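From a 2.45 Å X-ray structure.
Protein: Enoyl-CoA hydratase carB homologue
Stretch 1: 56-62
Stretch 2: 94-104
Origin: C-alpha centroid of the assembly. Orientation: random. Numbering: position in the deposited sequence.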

# COMPACT_ATOMS: atom_id res chain seq x y z
N ALA A 56 -17.37 24.62 2.52
CA ALA A 56 -17.87 24.61 3.88
C ALA A 56 -16.67 24.33 4.78
O ALA A 56 -16.03 23.29 4.65
N LEU A 57 -16.32 25.30 5.63
CA LEU A 57 -15.21 25.17 6.56
C LEU A 57 -15.76 24.75 7.91
O LEU A 57 -16.48 25.51 8.56
N ALA A 58 -15.44 23.51 8.32
CA ALA A 58 -15.84 22.93 9.59
C ALA A 58 -14.66 23.11 10.55
O ALA A 58 -13.52 22.84 10.18
N GLU A 59 -14.94 23.60 11.76
CA GLU A 59 -13.92 23.93 12.76
C GLU A 59 -14.18 23.22 14.08
O GLU A 59 -15.34 23.00 14.44
N PHE A 60 -13.11 22.89 14.81
CA PHE A 60 -13.22 22.24 16.12
C PHE A 60 -13.26 23.31 17.21
O PHE A 60 -12.24 23.95 17.49
N SER A 61 -14.45 23.54 17.78
CA SER A 61 -14.67 24.56 18.81
C SER A 61 -14.25 24.13 20.22
O SER A 61 -14.12 22.94 20.49
N GLY A 62 -14.02 25.13 21.07
CA GLY A 62 -13.61 24.97 22.47
C GLY A 62 -12.11 25.01 22.65
O GLY A 62 -11.59 25.50 23.66
N VAL A 94 -13.69 21.47 4.25
CA VAL A 94 -12.38 21.70 4.85
C VAL A 94 -12.52 21.55 6.37
O VAL A 94 -13.23 22.34 7.00
N LEU A 95 -11.87 20.52 6.93
CA LEU A 95 -11.80 20.26 8.36
C LEU A 95 -10.54 20.95 8.85
O LEU A 95 -9.46 20.72 8.32
N TYR A 96 -10.70 21.84 9.84
CA TYR A 96 -9.61 22.67 10.33
C TYR A 96 -9.58 22.71 11.85
O TYR A 96 -10.61 22.91 12.50
N GLY A 97 -8.39 22.47 12.40
CA GLY A 97 -8.15 22.45 13.84
C GLY A 97 -8.08 23.81 14.50
O GLY A 97 -8.38 23.93 15.70
N GLY A 98 -7.68 24.82 13.73
CA GLY A 98 -7.53 26.19 14.22
C GLY A 98 -6.13 26.73 13.97
O GLY A 98 -5.37 26.14 13.20
N ALA A 99 -5.78 27.86 14.62
CA ALA A 99 -4.47 28.49 14.47
C ALA A 99 -3.46 27.94 15.49
O ALA A 99 -3.61 28.18 16.69
N GLY A 100 -2.48 27.19 14.98
CA GLY A 100 -1.41 26.55 15.75
C GLY A 100 -1.89 25.61 16.84
O GLY A 100 -1.18 25.37 17.82
N ARG A 101 -3.11 25.07 16.66
CA ARG A 101 -3.77 24.17 17.59
C ARG A 101 -3.81 22.77 17.05
O ARG A 101 -3.73 22.55 15.83
N SER A 102 -3.96 21.81 17.97
CA SER A 102 -4.03 20.38 17.68
C SER A 102 -5.29 20.05 16.91
O SER A 102 -6.33 20.67 17.14
N PHE A 103 -5.20 19.10 15.97
CA PHE A 103 -6.31 18.64 15.15
C PHE A 103 -7.25 17.75 15.98
O PHE A 103 -6.80 16.76 16.56
N GLY A 104 -8.52 18.13 16.05
CA GLY A 104 -9.55 17.42 16.80
C GLY A 104 -9.61 17.79 18.26
O GLY A 104 -9.25 16.99 19.13

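Two parallel strands, 56-59 and 94-96, set the frame, and side chains fill what the backbone leaves on each face. At Ala56 the methyl points sideways and stays out of contact; the residue contributes its carbonyl, with Val94 N donating to Ala56 O at 3.0 Å.

Leu57 shares a sheet face with Val94, Glu59 and Tyr96. Its t, p rotamer brings CD1 back over the neighbouring strand, 4.0 Å from Val94 CG1 and 3.5 Å from Tyr96 CB, so one methyl bridges two residues of the same face. Val94 and Tyr96 both have chi1 in t.

Ala58 lies on the other face with Leu95, and its CB meets Leu95 CD2 at 4.0 Å. Its backbone works in both directions: Ala58 N donates to Val94 O at 2.8 Å, and Ala58 O accepts from Tyr96 N at 3.0 Å. Glu59, with chi1 off the wells at -145°, lays its CG 4.3 Å from Tyr96 CD2, an aliphatic contact with the ring.

Phe60 is the anchor, with more area covered by the other stretch than any other residue here. The strand has ended, and a weak hydrogen bond from Phe60 N to Tyr96 O (3.4 Å) carries the pairing one step further. CB points toward stretch 2, and chi1 in m sets the ring among Leu95, Gly97, Phe103 and Gly104. Its CZ touches Leu95 CD2 at 3.6 Å, while its edge meets the face of Phe103, planes at 81° and CE2 to Phe103 CZ 4.0 Å. Gly104 CA sits over one face, 3.8 Å from the centroid of the Phe60 ring, a CH-pi contact.

Ser61 turns away. At Gly62 the backbone takes over: Arg101 NH2 lies 3.4 Å from Gly62 C, while Arg101 NH1 makes a weak hydrogen bond to Gly97 O (2.8 Å) within its own stretch.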

# COMPACT_ATOMS: atom_id res chain seq x y z
CB ALA A 56 -18.92 23.52 4.05
CB LEU A 57 -14.39 26.49 6.65
CG LEU A 57 -13.37 26.68 7.81
CD1 LEU A 57 -12.31 25.58 7.83
CD2 LEU A 57 -12.67 28.01 7.70
CB ALA A 58 -16.18 21.46 9.42
CB GLU A 59 -13.95 25.44 12.98
CG GLU A 59 -12.61 26.10 13.25
CD GLU A 59 -12.69 27.61 13.37
OE1 GLU A 59 -13.78 28.18 13.12
OE2 GLU A 59 -11.66 28.23 13.72
CB PHE A 60 -12.10 21.21 16.34
CG PHE A 60 -12.14 20.03 15.39
CD1 PHE A 60 -13.18 19.10 15.44
CD2 PHE A 60 -11.12 19.82 14.47
CE1 PHE A 60 -13.21 18.01 14.57
CE2 PHE A 60 -11.14 18.72 13.61
CZ PHE A 60 -12.18 17.82 13.67
CB SER A 61 -16.11 25.06 18.78
OG SER A 61 -17.03 24.11 19.29
CB VAL A 94 -11.74 23.07 4.45
CG1 VAL A 94 -10.39 23.29 5.14
CG2 VAL A 94 -11.59 23.20 2.94
CB LEU A 95 -11.72 18.75 8.65
CG LEU A 95 -12.98 18.08 9.17
CD1 LEU A 95 -12.73 16.59 9.36
CD2 LEU A 95 -13.46 18.71 10.48
CB TYR A 96 -9.77 24.06 9.69
CG TYR A 96 -8.77 25.11 10.07
CD1 TYR A 96 -7.42 24.98 9.74
CD2 TYR A 96 -9.18 26.32 10.64
CE1 TYR A 96 -6.50 25.97 10.05
CE2 TYR A 96 -8.27 27.33 10.94
CZ TYR A 96 -6.92 27.15 10.64
OH TYR A 96 -6.02 28.13 10.95
CB ALA A 99 -4.58 30.00 14.58
CB ARG A 101 -5.21 24.64 17.84
CG ARG A 101 -5.32 25.82 18.76
CD ARG A 101 -6.66 26.47 18.60
NE ARG A 101 -7.59 26.10 19.67
CZ ARG A 101 -8.57 25.20 19.55
NH1 ARG A 101 -8.75 24.54 18.41
NH2 ARG A 101 -9.38 24.95 20.58
CB SER A 102 -3.98 19.58 18.97
OG SER A 102 -2.83 19.92 19.74
CB PHE A 103 -5.79 17.90 13.90
CG PHE A 103 -6.82 17.65 12.82
CD1 PHE A 103 -7.10 18.62 11.87
CD2 PHE A 103 -7.52 16.45 12.77
CE1 PHE A 103 -8.06 18.39 10.87
CE2 PHE A 103 -8.48 16.22 11.78
CZ PHE A 103 -8.74 17.19 10.84